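Putative oxidoreductase (PDB 3IV4) is a putative oxidoreductase of the thioredoxin fold, probably a bacilliredoxin-like protein acting in thiol-disulfide exchange. Local coordinates at residues A[25-33]-A[80-90]. Numbering follows the deposited sequence. Where two conformers were deposited one is given.
Sequences KYVFVLKHS and HESPQAFYFVN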
ATOM      1  N   LYS A  25       6.342   9.868  -8.558  0.50 17.34           N
ATOM      2  CA  LYS A  25       6.388  10.938  -7.561  0.50 16.55           C
ATOM      3  C   LYS A  25       5.522  10.581  -6.358  0.50 15.78           C
ATOM      4  O   LYS A  25       5.952  10.696  -5.212  0.50 15.11           O
ATOM      5  CB  LYS A  25       5.923  12.275  -8.152  0.50 17.13           C
ATOM      6  CG  LYS A  25       5.744  13.370  -7.104  0.50 18.90           C
ATOM      7  CD  LYS A  25       5.432  14.717  -7.745  0.50 21.57           C
ATOM      8  CE  LYS A  25       5.712  15.866  -6.786  0.50 23.34           C
ATOM      9  NZ  LYS A  25       7.168  16.134  -6.652  0.50 24.42           N
ATOM     10  N   TYR A  26       4.313  10.118  -6.643  1.00 14.72           N
ATOM     11  CA  TYR A  26       3.305   9.850  -5.618  1.00 14.07           C
ATOM     12  C   TYR A  26       2.925   8.390  -5.668  1.00 12.93           C
ATOM     13  O   TYR A  26       2.386   7.925  -6.679  1.00 13.94           O
ATOM     14  CB  TYR A  26       2.061  10.694  -5.915  1.00 15.12           C
ATOM     15  CG  TYR A  26       2.281  12.174  -5.741  1.00 19.08           C
ATOM     16  CD1 TYR A  26       2.718  12.668  -4.518  1.00 23.57           C
ATOM     17  CD2 TYR A  26       2.045  13.074  -6.777  1.00 21.87           C
ATOM     18  CE1 TYR A  26       2.924  14.000  -4.312  1.00 26.63           C
ATOM     19  CE2 TYR A  26       2.250  14.456  -6.571  1.00 24.71           C
ATOM     20  CZ  TYR A  26       2.695  14.891  -5.324  1.00 26.56           C
ATOM     21  OH  TYR A  26       2.927  16.221  -5.035  1.00 30.90           O
ATOM     22  N   VAL A  27       3.193   7.662  -4.579  0.50 11.72           N
ATOM     23  CA  VAL A  27       3.020   6.198  -4.536  0.50 11.21           C
ATOM     24  C   VAL A  27       2.367   5.724  -3.238  0.50 10.13           C
ATOM     25  O   VAL A  27       2.879   6.006  -2.151  0.50  9.47           O
ATOM     26  CB  VAL A  27       4.396   5.492  -4.648  0.50 11.40           C
ATOM     27  CG1 VAL A  27       4.274   3.989  -4.403  0.50 11.14           C
ATOM     28  CG2 VAL A  27       5.016   5.745  -5.996  0.50 12.21           C
ATOM     29  N   PHE A  28       1.250   4.997  -3.342  1.00  9.72           N
ATOM     30  CA  PHE A  28       0.686   4.318  -2.187  1.00  9.45           C
ATOM     31  C   PHE A  28       1.064   2.853  -2.263  1.00  9.08           C
ATOM     32  O   PHE A  28       1.036   2.262  -3.347  1.00  9.69           O
ATOM     33  CB  PHE A  28      -0.848   4.431  -2.184  1.00 10.01           C
ATOM     34  CG  PHE A  28      -1.369   5.778  -1.759  1.00 10.05           C
ATOM     35  CD1 PHE A  28      -1.591   6.057  -0.409  1.00 10.56           C
ATOM     36  CD2 PHE A  28      -1.669   6.758  -2.707  1.00 12.28           C
ATOM     37  CE1 PHE A  28      -2.104   7.305   0.005  1.00 11.75           C
ATOM     38  CE2 PHE A  28      -2.172   8.013  -2.305  1.00 12.07           C
ATOM     39  CZ  PHE A  28      -2.399   8.273  -0.951  1.00 12.29           C
ATOM     40  N   VAL A  29       1.403   2.276  -1.113  1.00  9.01           N
ATOM     41  CA  VAL A  29       1.787   0.861  -0.999  1.00  9.45           C
ATOM     42  C   VAL A  29       1.019   0.245   0.172  1.00  9.04           C
ATOM     43  O   VAL A  29       1.020   0.804   1.273  1.00  9.81           O
ATOM     44  CB  VAL A  29       3.308   0.706  -0.735  1.00  9.79           C
ATOM     45  CG1 VAL A  29       3.682  -0.773  -0.582  1.00 10.82           C
ATOM     46  CG2 VAL A  29       4.117   1.348  -1.872  1.00 11.63           C
ATOM     47  N   LEU A  30       0.401  -0.911  -0.058  1.00  8.72           N
ATOM     48  CA  LEU A  30      -0.367  -1.600   0.963  1.00  8.53           C
ATOM     49  C   LEU A  30       0.255  -2.948   1.309  1.00  8.96           C
ATOM     50  O   LEU A  30       0.445  -3.773   0.422  1.00  9.15           O
ATOM     51  CB  LEU A  30      -1.786  -1.840   0.441  1.00  8.84           C
ATOM     52  CG  LEU A  30      -2.717  -2.658   1.325  1.00  7.91           C
ATOM     53  CD1 LEU A  30      -3.096  -1.893   2.589  1.00  9.89           C
ATOM     54  CD2 LEU A  30      -3.948  -3.128   0.551  1.00  9.29           C
ATOM     55  N   LYS A  31       0.526  -3.169   2.590  1.00  9.15           N
ATOM     56  CA  LYS A  31       0.802  -4.501   3.106  1.00 10.01           C
ATOM     57  C   LYS A  31      -0.529  -5.210   3.329  1.00 10.26           C
ATOM     58  O   LYS A  31      -1.378  -4.724   4.090  1.00 10.44           O
ATOM     59  CB  LYS A  31       1.556  -4.436   4.439  1.00 10.07           C
ATOM     60  CG  LYS A  31       2.952  -3.878   4.361  1.00 10.55           C
ATOM     61  CD  LYS A  31       3.652  -4.123   5.702  1.00 11.21           C
ATOM     62  CE  LYS A  31       5.108  -3.661   5.680  1.00 11.99           C
ATOM     63  NZ  LYS A  31       5.789  -4.091   6.954  1.00 12.38           N
ATOM     64  N   HIS A  32      -0.693  -6.367   2.698  1.00 10.79           N
ATOM     65  CA  HIS A  32      -1.961  -7.103   2.721  1.00 11.60           C
ATOM     66  C   HIS A  32      -1.752  -8.538   3.222  1.00 12.47           C
ATOM     67  O   HIS A  32      -0.768  -9.179   2.856  1.00 12.17           O
ATOM     68  CB  HIS A  32      -2.550  -7.084   1.299  1.00 11.71           C
ATOM     69  CG  HIS A  32      -3.793  -7.903   1.123  1.00 12.77           C
ATOM     70  ND1 HIS A  32      -4.935  -7.711   1.874  1.00 12.63           N
ATOM     71  CD2 HIS A  32      -4.087  -8.886   0.237  1.00 14.79           C
ATOM     72  CE1 HIS A  32      -5.873  -8.554   1.470  1.00 13.96           C
ATOM     73  NE2 HIS A  32      -5.384  -9.274   0.476  1.00 16.40           N
ATOM     74  N   SER A  33      -2.668  -9.025   4.061  0.50 12.89           N
ATOM     75  CA  SER A  33      -2.681 -10.442   4.471  0.50 13.58           C
ATOM     76  C   SER A  33      -3.767 -11.188   3.708  0.50 14.31           C
ATOM     77  O   SER A  33      -4.868 -10.669   3.537  0.50 13.53           O
ATOM     78  CB  SER A  33      -2.924 -10.580   5.977  0.50 14.09           C
ATOM     79  OG  SER A  33      -1.809 -10.130   6.724  0.50 15.30           O
ATOM     80  N   HIS A  80       5.965  -3.338  11.763  1.00 14.24           N
ATOM     81  CA  HIS A  80       5.067  -4.048  10.889  1.00 14.12           C
ATOM     82  C   HIS A  80       3.649  -4.223  11.447  1.00 14.02           C
ATOM     83  O   HIS A  80       3.470  -4.612  12.601  1.00 15.03           O
ATOM     84  CB  HIS A  80       5.647  -5.419  10.569  1.00 14.23           C
ATOM     85  CG  HIS A  80       4.689  -6.285   9.832  1.00 14.42           C
ATOM     86  ND1 HIS A  80       4.423  -6.097   8.495  1.00 14.89           N
ATOM     87  CD2 HIS A  80       3.876  -7.286  10.246  1.00 15.97           C
ATOM     88  CE1 HIS A  80       3.516  -6.973   8.103  1.00 15.08           C
ATOM     89  NE2 HIS A  80       3.162  -7.702   9.148  1.00 15.66           N
ATOM     90  N   GLU A  81       2.645  -3.952  10.612  1.00 13.45           N
ATOM     91  CA  GLU A  81       1.256  -4.343  10.879  1.00 13.38           C
ATOM     92  C   GLU A  81       0.711  -4.862   9.573  1.00 13.15           C
ATOM     93  O   GLU A  81       1.265  -4.591   8.504  1.00 12.73           O
ATOM     94  CB  GLU A  81       0.375  -3.163  11.311  1.00 13.57           C
ATOM     95  CG  GLU A  81       0.866  -2.395  12.525  1.00 15.97           C
ATOM     96  CD  GLU A  81       0.585  -3.086  13.843  1.00 19.72           C
ATOM     97  OE1 GLU A  81      -0.100  -4.138  13.881  1.00 21.60           O
ATOM     98  OE2 GLU A  81       1.061  -2.546  14.861  1.00 23.31           O
ATOM     99  N   SER A  82      -0.409  -5.575   9.656  1.00 12.65           N
ATOM    100  CA  SER A  82      -1.155  -5.905   8.456  1.00 13.34           C
ATOM    101  C   SER A  82      -2.652  -5.872   8.763  1.00 12.41           C
ATOM    102  O   SER A  82      -3.096  -6.436   9.769  1.00 13.24           O
ATOM    103  CB  SER A  82      -0.718  -7.243   7.882  1.00 14.42           C
ATOM    104  OG  SER A  82      -1.265  -7.398   6.591  1.00 17.40           O
ATOM    105  N   PRO A  83      -3.438  -5.181   7.928  1.00 10.70           N
ATOM    106  CA  PRO A  83      -3.034  -4.412   6.760  1.00 10.29           C
ATOM    107  C   PRO A  83      -2.373  -3.101   7.190  1.00 10.10           C
ATOM    108  O   PRO A  83      -2.674  -2.576   8.254  1.00 10.75           O
ATOM    109  CB  PRO A  83      -4.363  -4.129   6.065  1.00  9.95           C
ATOM    110  CG  PRO A  83      -5.346  -4.043   7.170  1.00 10.27           C
ATOM    111  CD  PRO A  83      -4.889  -5.072   8.177  1.00 10.27           C
ATOM    112  N   GLN A  84      -1.524  -2.551   6.331  1.00  9.83           N
ATOM    113  CA  GLN A  84      -0.807  -1.321   6.653  1.00  9.33           C
ATOM    114  C   GLN A  84      -0.548  -0.586   5.364  1.00  9.42           C
ATOM    115  O   GLN A  84      -0.018  -1.163   4.420  1.00 10.15           O
ATOM    116  CB  GLN A  84       0.500  -1.665   7.358  1.00  9.69           C
ATOM    117  CG  GLN A  84       1.254  -0.466   7.889  1.00  9.70           C
ATOM    118  CD  GLN A  84       2.455  -0.920   8.729  1.00  9.83           C
ATOM    119  OE1 GLN A  84       3.243  -1.770   8.294  1.00 11.76           O
ATOM    120  NE2 GLN A  84       2.571  -0.386   9.947  1.00 12.65           N
ATOM    121  N   ALA A  85      -0.900   0.693   5.311  1.00  8.64           N
ATOM    122  CA  ALA A  85      -0.751   1.434   4.067  1.00  8.58           C
ATOM    123  C   ALA A  85       0.212   2.582   4.266  1.00  8.54           C
ATOM    124  O   ALA A  85       0.268   3.167   5.354  1.00  8.63           O
ATOM    125  CB  ALA A  85      -2.114   1.951   3.585  1.00  8.63           C
ATOM    126  N   PHE A  86       0.971   2.880   3.214  1.00  8.41           N
ATOM    127  CA  PHE A  86       1.989   3.924   3.242  1.00  8.50           C
ATOM    128  C   PHE A  86       1.813   4.806   2.021  1.00  9.19           C
ATOM    129  O   PHE A  86       1.396   4.345   0.966  1.00  8.68           O
ATOM    130  CB  PHE A  86       3.382   3.295   3.125  1.00  8.81           C
ATOM    131  CG  PHE A  86       3.783   2.487   4.300  1.00  8.92           C
ATOM    132  CD1 PHE A  86       4.449   3.091   5.367  1.00 10.17           C
ATOM    133  CD2 PHE A  86       3.494   1.113   4.371  1.00 10.56           C
ATOM    134  CE1 PHE A  86       4.827   2.347   6.484  1.00 11.47           C
ATOM    135  CE2 PHE A  86       3.873   0.375   5.475  1.00 10.93           C
ATOM    136  CZ  PHE A  86       4.535   0.993   6.532  1.00 11.36           C
ATOM    137  N   TYR A  87       2.168   6.073   2.185  1.00  8.46           N
ATOM    138  CA  TYR A  87       2.180   7.030   1.086  1.00  8.80           C
ATOM    139  C   TYR A  87       3.571   7.608   0.981  1.00  8.99           C
ATOM    140  O   TYR A  87       4.102   8.164   1.964  1.00 10.10           O
ATOM    141  CB  TYR A  87       1.167   8.135   1.341  1.00  9.28           C
ATOM    142  CG  TYR A  87       0.998   9.158   0.232  1.00 10.09           C
ATOM    143  CD1 TYR A  87       0.932   8.778  -1.113  1.00 11.03           C
ATOM    144  CD2 TYR A  87       0.868  10.506   0.546  1.00 12.40           C
ATOM    145  CE1 TYR A  87       0.752   9.740  -2.130  1.00 13.27           C
ATOM    146  CE2 TYR A  87       0.679  11.469  -0.449  1.00 12.81           C
ATOM    147  CZ  TYR A  87       0.626  11.080  -1.783  1.00 13.81           C
ATOM    148  OH  TYR A  87       0.440  12.060  -2.761  1.00 17.67           O
ATOM    149  N   PHE A  88       4.158   7.440  -0.203  1.00  9.09           N
ATOM    150  CA  PHE A  88       5.496   7.972  -0.522  1.00  9.10           C
ATOM    151  C   PHE A  88       5.426   9.114  -1.516  1.00 10.62           C
ATOM    152  O   PHE A  88       4.764   9.018  -2.551  1.00 10.91           O
ATOM    153  CB  PHE A  88       6.406   6.875  -1.097  1.00 10.14           C
ATOM    154  CG  PHE A  88       6.678   5.763  -0.138  1.00  9.58           C
ATOM    155  CD1 PHE A  88       7.789   5.804   0.708  1.00 10.49           C
ATOM    156  CD2 PHE A  88       5.792   4.687  -0.037  1.00  9.94           C
ATOM    157  CE1 PHE A  88       8.027   4.769   1.626  1.00 10.82           C
ATOM    158  CE2 PHE A  88       6.026   3.648   0.879  1.00 10.90           C
ATOM    159  CZ  PHE A  88       7.133   3.681   1.703  1.00 10.40           C
ATOM    160  N   VAL A  89       6.100  10.204  -1.165  1.00 11.15           N
ATOM    161  CA  VAL A  89       6.181  11.366  -2.043  1.00 12.96           C
ATOM    162  C   VAL A  89       7.657  11.560  -2.352  1.00 13.42           C
ATOM    163  O   VAL A  89       8.454  11.756  -1.449  1.00 13.98           O
ATOM    164  CB  VAL A  89       5.587  12.633  -1.381  1.00 13.32           C
ATOM    165  CG1 VAL A  89       5.849  13.860  -2.251  1.00 15.67           C
ATOM    166  CG2 VAL A  89       4.093  12.452  -1.133  1.00 14.65           C
ATOM    167  N   ASN A  90       8.016  11.483  -3.638  1.00 14.74           N
ATOM    168  CA  ASN A  90       9.428  11.490  -4.051  1.00 16.17           C
ATOM    169  C   ASN A  90      10.309  10.546  -3.224  1.00 15.68           C
ATOM    170  O   ASN A  90      11.418  10.907  -2.800  1.00 17.02           O
ATOM    171  CB  ASN A  90       9.996  12.907  -3.989  1.00 17.22           C
ATOM    172  CG  ASN A  90       9.450  13.800  -5.075  1.00 19.46           C
ATOM    173  OD1 ASN A  90       8.697  14.730  -4.806  1.00 23.16           O
ATOM    174  ND2 ASN A  90       9.828  13.521  -6.304  1.00 24.18           N
TER
HETATM  175  O   HOH W   1       5.928  -1.715   8.496  1.00 11.40           O
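Tyr87 swings its CG anti to the backbone N (chi1 -176°) and Phe28 holds its own beside the backbone N (chi1 -76°), torsions that lay the two rings over one another across the central antiparallel strand pair of a thioredoxin fold. The rings form an offset stack, centroids 4.1 Å apart and planes inclined by only 17°, with Tyr87 CD1 over the centre of the Phe28 face. Phe46 and Phe49 of helix 37-53 both pack on Phe28, the latter edge-to-face, so Phe28 joins the stack to that helix, while Tyr87 reaches Val94 and Trp95 of strand 92-98. Strands 26-32 and 84-89 are zipped by paired backbone hydrogen bonds at Val27-Phe88, Val29-Phe86 and Lys31-Gln84.

Just ahead of strand 84-89, the Ser82-Pro83 peptide is cis, and Pro83 rests on Ser39 and Ala42 of helix 37-53; as in other thioredoxin-fold proteins, this cis-proline probably lies beside the active site. In the conformer of Ser33 given, its OG lies 2.8 Å from Ser82 OG, a hydrogen bond in which either could be the donor. On the other face, Lys31 illustrates how a buried ammonium is satisfied. Ser69 O accepts one bond, and a water bridges NZ to Gln84 OE1, while Gln84 NE2 turns to Lys79 O. Its extended chain runs beside Gln84 and delivers Lys31 NZ to His80 ND1 at 2.9 Å, exactly in the imidazole plane.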